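PDB 5B89: cysteine desulfurase from Thermococcus onnurineus, which probably converts L-cysteine to L-alanine, passing the sulfur to a carrier as a persulfide, with pyridoxal 5'-phosphate as its cofactor. Local coordinates for residues G310-Q315 against S393-N398; D26-I31 against Y397-E402. All coordinates share one frame; numbering follows the deposited sequence.

Interaction 1. Residues G310-Q315 against S393-N398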
loop_
_atom_site.group_PDB
_atom_site.type_symbol
_atom_site.label_atom_id
_atom_site.label_comp_id
_atom_site.label_asym_id
_atom_site.label_seq_id
_atom_site.Cartn_x
_atom_site.Cartn_y
_atom_site.Cartn_z
ATOM N N GLY B 310 -23.427 15.413 -7.113
ATOM C CA GLY B 310 -24.256 16.573 -6.856
ATOM C C GLY B 310 -25.094 16.449 -5.604
ATOM O O GLY B 310 -25.227 17.367 -4.867
ATOM N N ARG B 311 -25.646 15.278 -5.410
ATOM C CA ARG B 311 -26.408 15.042 -4.223
ATOM C C ARG B 311 -25.510 15.049 -2.985
ATOM O O ARG B 311 -25.883 15.477 -1.996
ATOM C CB ARG B 311 -27.083 13.709 -4.298
ATOM C CG ARG B 311 -28.148 13.579 -5.345
ATOM C CD ARG B 311 -28.900 12.291 -5.049
ATOM N NE ARG B 311 -29.941 11.955 -5.996
ATOM C CZ ARG B 311 -30.116 10.790 -6.588
ATOM N NH1 ARG B 311 -29.271 9.820 -6.443
ATOM N NH2 ARG B 311 -31.149 10.599 -7.375
ATOM N N ILE B 312 -24.308 14.502 -3.116
ATOM C CA ILE B 312 -23.388 14.483 -2.027
ATOM C C ILE B 312 -23.040 15.928 -1.573
ATOM O O ILE B 312 -23.083 16.330 -0.416
ATOM C CB ILE B 312 -22.078 13.693 -2.374
ATOM C CG1 ILE B 312 -22.406 12.168 -2.500
ATOM C CG2 ILE B 312 -20.979 13.895 -1.385
ATOM C CD1 ILE B 312 -21.450 11.385 -3.282
ATOM N N GLU B 313 -22.677 16.712 -2.583
ATOM C CA GLU B 313 -22.293 18.142 -2.293
ATOM C C GLU B 313 -23.453 18.922 -1.643
ATOM O O GLU B 313 -23.273 19.625 -0.667
ATOM C CB GLU B 313 -21.890 18.876 -3.574
ATOM C CG GLU B 313 -20.748 18.270 -4.332
ATOM C CD GLU B 313 -20.385 18.971 -5.639
ATOM O OE1 GLU B 313 -20.323 20.198 -5.522
ATOM O OE2 GLU B 313 -20.077 18.286 -6.698
ATOM N N ARG B 314 -24.650 18.678 -2.155
ATOM C CA ARG B 314 -25.866 19.352 -1.616
ATOM C C ARG B 314 -26.177 18.954 -0.186
ATOM O O ARG B 314 -26.451 19.820 0.682
ATOM C CB ARG B 314 -27.037 19.118 -2.522
ATOM C CG ARG B 314 -26.775 19.968 -3.777
ATOM C CD ARG B 314 -27.970 20.116 -4.735
ATOM N NE ARG B 314 -28.358 18.881 -5.450
ATOM C CZ ARG B 314 -27.759 18.413 -6.540
ATOM N NH1 ARG B 314 -26.746 19.088 -7.139
ATOM N NH2 ARG B 314 -28.228 17.275 -7.070
ATOM N N GLN B 315 -26.081 17.644 0.121
ATOM C CA GLN B 315 -26.324 17.225 1.438
ATOM C C GLN B 315 -25.346 17.798 2.405
ATOM O O GLN B 315 -25.610 18.233 3.483
ATOM C CB GLN B 315 -26.377 15.673 1.512
ATOM C CG GLN B 315 -26.531 15.103 2.897
ATOM C CD GLN B 315 -27.905 15.301 3.564
ATOM O OE1 GLN B 315 -28.786 15.956 2.952
ATOM N NE2 GLN B 315 -28.038 14.870 4.751
ATOM N N SER B 393 -16.693 16.621 10.532
ATOM C CA SER B 393 -16.641 16.509 9.098
ATOM C C SER B 393 -17.632 15.459 8.655
ATOM O O SER B 393 -17.860 14.482 9.310
ATOM C CB SER B 393 -15.240 16.184 8.626
ATOM O OG SER B 393 -14.793 15.074 9.257
ATOM N N PHE B 394 -18.203 15.723 7.506
ATOM C CA PHE B 394 -19.320 14.992 6.991
ATOM C C PHE B 394 -19.213 14.236 5.684
ATOM O O PHE B 394 -18.327 14.446 4.931
ATOM C CB PHE B 394 -20.447 16.023 6.771
ATOM C CG PHE B 394 -20.716 16.945 7.941
ATOM C CD1 PHE B 394 -21.165 16.473 9.141
ATOM C CD2 PHE B 394 -20.582 18.316 7.786
ATOM C CE1 PHE B 394 -21.421 17.338 10.185
ATOM C CE2 PHE B 394 -20.827 19.173 8.820
ATOM C CZ PHE B 394 -21.253 18.684 10.020
ATOM N N HIS B 395 -20.208 13.383 5.478
ATOM C CA HIS B 395 -20.438 12.692 4.239
ATOM C C HIS B 395 -21.969 12.655 4.010
ATOM O O HIS B 395 -22.706 13.057 4.815
ATOM C CB HIS B 395 -19.772 11.307 4.088
ATOM C CG HIS B 395 -19.371 11.012 2.680
ATOM N ND1 HIS B 395 -18.246 10.302 2.318
ATOM C CD2 HIS B 395 -19.965 11.375 1.535
ATOM C CE1 HIS B 395 -18.160 10.284 1.001
ATOM N NE2 HIS B 395 -19.180 10.945 0.516
ATOM N N VAL B 396 -22.347 12.144 2.863
ATOM C CA VAL B 396 -23.730 12.075 2.413
ATOM C C VAL B 396 -24.668 11.308 3.316
ATOM O O VAL B 396 -25.830 11.534 3.292
ATOM C CB VAL B 396 -23.811 11.613 0.933
ATOM C CG1 VAL B 396 -23.457 10.154 0.785
ATOM C CG2 VAL B 396 -25.176 11.915 0.323
ATOM N N TYR B 397 -24.117 10.407 4.097
ATOM C CA TYR B 397 -24.878 9.605 5.045
ATOM C C TYR B 397 -25.170 10.292 6.371
ATOM O O TYR B 397 -25.916 9.823 7.106
ATOM C CB TYR B 397 -24.236 8.215 5.286
ATOM C CG TYR B 397 -22.747 8.218 5.504
ATOM C CD1 TYR B 397 -22.197 8.647 6.657
ATOM C CD2 TYR B 397 -21.923 7.780 4.523
ATOM C CE1 TYR B 397 -20.842 8.641 6.832
ATOM C CE2 TYR B 397 -20.572 7.780 4.671
ATOM C CZ TYR B 397 -20.052 8.209 5.819
ATOM O OH TYR B 397 -18.691 8.206 5.895
ATOM N N ASN B 398 -24.530 11.394 6.650
ATOM C CA ASN B 398 -24.810 12.214 7.787
ATOM C C ASN B 398 -26.101 13.023 7.562
ATOM O O ASN B 398 -26.504 13.283 6.498
ATOM C CB ASN B 398 -23.663 13.110 8.206
ATOM C CG ASN B 398 -22.457 12.370 8.649
ATOM O OD1 ASN B 398 -21.367 12.586 8.053
ATOM N ND2 ASN B 398 -22.576 11.499 9.668
#

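Interaction 2. Residues D26-I31 against Y397-E402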
loop_
_atom_site.group_PDB
_atom_site.type_symbol
_atom_site.label_atom_id
_atom_site.label_comp_id
_atom_site.label_asym_id
_atom_site.label_seq_id
_atom_site.Cartn_x
_atom_site.Cartn_y
_atom_site.Cartn_z
ATOM N N ASP B 26 -31.247 6.163 2.456
ATOM C CA ASP B 26 -30.937 4.970 1.648
ATOM C C ASP B 26 -29.406 4.685 1.601
ATOM O O ASP B 26 -29.014 3.564 1.241
ATOM C CB ASP B 26 -31.444 5.095 0.218
ATOM C CG ASP B 26 -32.952 4.883 0.145
ATOM O OD1 ASP B 26 -33.496 4.330 1.136
ATOM O OD2 ASP B 26 -33.596 5.298 -0.841
ATOM N N VAL B 27 -28.591 5.627 2.015
ATOM C CA VAL B 27 -27.153 5.375 2.197
ATOM C C VAL B 27 -26.910 4.737 3.563
ATOM O O VAL B 27 -26.133 3.759 3.734
ATOM C CB VAL B 27 -26.356 6.652 1.986
ATOM C CG1 VAL B 27 -24.837 6.317 2.046
ATOM C CG2 VAL B 27 -26.652 7.193 0.605
ATOM N N ARG B 28 -27.514 5.265 4.598
ATOM C CA ARG B 28 -27.375 4.849 5.977
ATOM C C ARG B 28 -27.778 3.393 6.124
ATOM O O ARG B 28 -27.169 2.699 6.967
ATOM C CB ARG B 28 -28.180 5.702 6.899
ATOM C CG ARG B 28 -27.714 7.168 6.980
ATOM C CD ARG B 28 -28.705 8.032 7.712
ATOM N NE ARG B 28 -28.786 7.736 9.124
ATOM C CZ ARG B 28 -27.989 8.178 10.052
ATOM N NH1 ARG B 28 -26.921 8.937 9.819
ATOM N NH2 ARG B 28 -28.146 7.846 11.345
ATOM N N LYS B 29 -28.706 2.920 5.343
ATOM C CA LYS B 29 -29.102 1.521 5.437
ATOM C C LYS B 29 -28.017 0.542 5.088
ATOM O O LYS B 29 -28.125 -0.570 5.420
ATOM C CB LYS B 29 -30.248 1.209 4.503
ATOM C CG LYS B 29 -31.565 1.737 4.937
ATOM C CD LYS B 29 -32.539 1.573 3.790
ATOM C CE LYS B 29 -33.512 0.463 4.060
ATOM N NZ LYS B 29 -34.464 0.941 5.089
ATOM N N ASP B 30 -26.989 0.987 4.391
ATOM C CA ASP B 30 -25.883 0.142 4.023
ATOM C C ASP B 30 -24.664 0.264 4.955
ATOM O O ASP B 30 -23.690 -0.372 4.715
ATOM C CB ASP B 30 -25.376 0.487 2.630
ATOM C CG ASP B 30 -26.353 0.126 1.533
ATOM O OD1 ASP B 30 -27.122 -0.772 1.714
ATOM O OD2 ASP B 30 -26.351 0.779 0.517
ATOM N N ILE B 31 -24.765 1.075 5.986
ATOM C CA ILE B 31 -23.663 1.342 6.915
ATOM C C ILE B 31 -24.124 1.124 8.360
ATOM O O ILE B 31 -24.662 1.984 8.965
ATOM C CB ILE B 31 -23.148 2.784 6.740
ATOM C CG1 ILE B 31 -22.779 3.029 5.269
ATOM C CG2 ILE B 31 -21.928 3.012 7.596
ATOM C CD1 ILE B 31 -22.561 4.475 4.906
ATOM N N TYR B 397 -24.117 10.407 4.097
ATOM C CA TYR B 397 -24.878 9.605 5.045
ATOM C C TYR B 397 -25.170 10.292 6.371
ATOM O O TYR B 397 -25.916 9.823 7.106
ATOM C CB TYR B 397 -24.236 8.215 5.286
ATOM C CG TYR B 397 -22.747 8.218 5.504
ATOM C CD1 TYR B 397 -22.197 8.647 6.657
ATOM C CD2 TYR B 397 -21.923 7.780 4.523
ATOM C CE1 TYR B 397 -20.842 8.641 6.832
ATOM C CE2 TYR B 397 -20.572 7.780 4.671
ATOM C CZ TYR B 397 -20.052 8.209 5.819
ATOM O OH TYR B 397 -18.691 8.206 5.895
ATOM N N ASN B 398 -24.530 11.394 6.650
ATOM C CA ASN B 398 -24.810 12.214 7.787
ATOM C C ASN B 398 -26.101 13.023 7.562
ATOM O O ASN B 398 -26.504 13.283 6.498
ATOM C CB ASN B 398 -23.663 13.110 8.206
ATOM C CG ASN B 398 -22.457 12.370 8.649
ATOM O OD1 ASN B 398 -21.367 12.586 8.053
ATOM N ND2 ASN B 398 -22.576 11.499 9.668
ATOM N N SER B 399 -26.837 13.190 8.673
ATOM C CA SER B 399 -28.197 13.787 8.633
ATOM C C SER B 399 -28.295 15.075 9.471
ATOM O O SER B 399 -27.585 15.344 10.414
ATOM C CB SER B 399 -29.204 12.747 9.251
ATOM O OG SER B 399 -29.056 12.659 10.623
ATOM N N LEU B 400 -29.344 15.862 9.035
ATOM C CA LEU B 400 -29.627 17.068 9.847
ATOM C C LEU B 400 -30.038 16.770 11.340
ATOM O O LEU B 400 -29.736 17.456 12.227
ATOM C CB LEU B 400 -30.666 17.936 9.170
ATOM C CG LEU B 400 -30.131 18.798 7.987
ATOM C CD1 LEU B 400 -31.276 19.323 7.116
ATOM C CD2 LEU B 400 -29.226 19.865 8.557
ATOM N N GLU B 401 -30.684 15.618 11.506
ATOM C CA GLU B 401 -31.017 15.078 12.847
ATOM C C GLU B 401 -29.804 14.921 13.731
ATOM O O GLU B 401 -29.750 15.269 14.894
ATOM C CB GLU B 401 -31.837 13.799 12.738
ATOM C CG GLU B 401 -33.260 14.002 12.229
ATOM C CD GLU B 401 -33.396 13.916 10.700
ATOM O OE1 GLU B 401 -34.581 13.835 10.225
ATOM O OE2 GLU B 401 -32.401 13.958 9.900
ATOM N N GLU B 402 -28.721 14.361 13.085
ATOM C CA GLU B 402 -27.491 14.273 13.756
ATOM C C GLU B 402 -26.835 15.612 14.147
ATOM O O GLU B 402 -26.271 15.738 15.174
ATOM C CB GLU B 402 -26.455 13.444 12.904
ATOM C CG GLU B 402 -26.773 11.959 12.745
ATOM C CD GLU B 402 -25.745 11.215 11.871
ATOM O OE1 GLU B 402 -25.239 11.827 10.893
ATOM O OE2 GLU B 402 -25.509 9.984 12.069
HETATM O O HOH W 1 -26.576 8.390 13.848
#

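Interaction 1. Residues G310-Q315 against S393-N398
Q315, on helix 309-329, packs on V396 and ends on the backbone of N398. Its CB touches V396 CG2 at 4.1 Å. CG is anti to the backbone N (chi1 176°) and lies 3.7 Å from V396 O, a buried carbonyl oxygen that has no polar partner. The chain bends at chi2 (71°), which puts CD 3.8 Å from N398 O; NE2 donates to that same oxygen. This bond is 2.8 Å from Q315 NE2 to N398 O, with an N-H...O angle of 156°; it lies in the carbonyl plane and almost in the plane of the glutamine amide, a geometry that fixes how the amide is turned. An alanine here would keep CB against V396 but would probably leave N398 O without its amide donor and open a gap beside V396 O. The acceptor belongs to a type I turn, H395 to N398, in the loop that leads from strand 389-393 to helix 400-415 in this class-V aminotransferase fold. The turn is closed by N398 N bonding to H395 O, and the N398 side chain reinforces it, with OD1 accepting from H395 N at 2.9 Å. One helical turn before Q315, I312 supplies the apolar half of the contact. Its CG1 packs on V396 CB at 3.8 Å, the two side chains crossing at about a right angle, while CG2, anti to the backbone N, approaches H395 NE2 at 3.9 Å, oblique to the imidazole. I304 and I307 of helix 291-307 also pack on this group, I304 against I312 and H395, I307 against I312 and V396. The H395 side chain is about 8 Å from that of Q213, which binds pyridoxal 5'-phosphate.

Interaction 2. Residues D26-I31 against Y397-E402
The capping box of S399 and E402 at the start of helix 400-415 is joined by R28, from the short N-terminal helix 25-28. Within the box, S399 OG accepts from E402 N at 3.0 Å, and E402 OE1 takes S399 N at 3.1 Å. N398 ND2 reaches OE1 as well, from the opposite face of the carboxylate plane. That leaves OE2 for R28, the two side chains meeting tip to tip. R28 NH1 donates to E402 OE2 at 2.9 Å, nearly straight at 171°, coming from above the carboxylate plane; the guanidinium and carboxylate planes stand 83° apart. NH1 also donates to Y397 O at 3.0 Å, both acceptors lying close to the guanidinium plane. NH2 adds a weak bond to OE2 and a firmer one to a water. The arginine chain bends at chi3 (69°), which turns NE, while CG rests 3.2 Å from Y397 O. Beside these polar bonds, Y397 meets two apolar side chains: V27 CG1 sits at the ring edge, 3.8 Å from Y397 CB, and I31 CD1 presses obliquely on Y397 CD2 at 3.4 Å, a tight approach. The phenol OH is held farther on by N42 and L47. With two firm bonds from R28 NH1, and the E402 carboxylate already held through OE1 by S399 N and N398 ND2, the salt bridge is held in orientation at both ends, and the arginine's charge is likely to stabilise the ionised form of E402.

Both interactions pack on the link between strand 389-393 and helix 400-415, from different neighbours: interaction 1 with helix 309-329, interaction 2 with the N-terminal segment 26-31. They share Y397 and N398, their centres are about 9 Å apart, and V396 CG1 packs on V27 CG1 between them. Both are mostly buried, but interaction 1 lies deeper, about 15 Å from the centre of the chain against about 22 Å. The chemistry follows: the inner contact is mostly apolar, with an imidazole and one neutral amide bond, whereas the outer has a salt bridge and a water at a partly exposed arginine. The N398 carbonyl and OD1 serve interaction 1; its ND2 binds E402 in interaction 2.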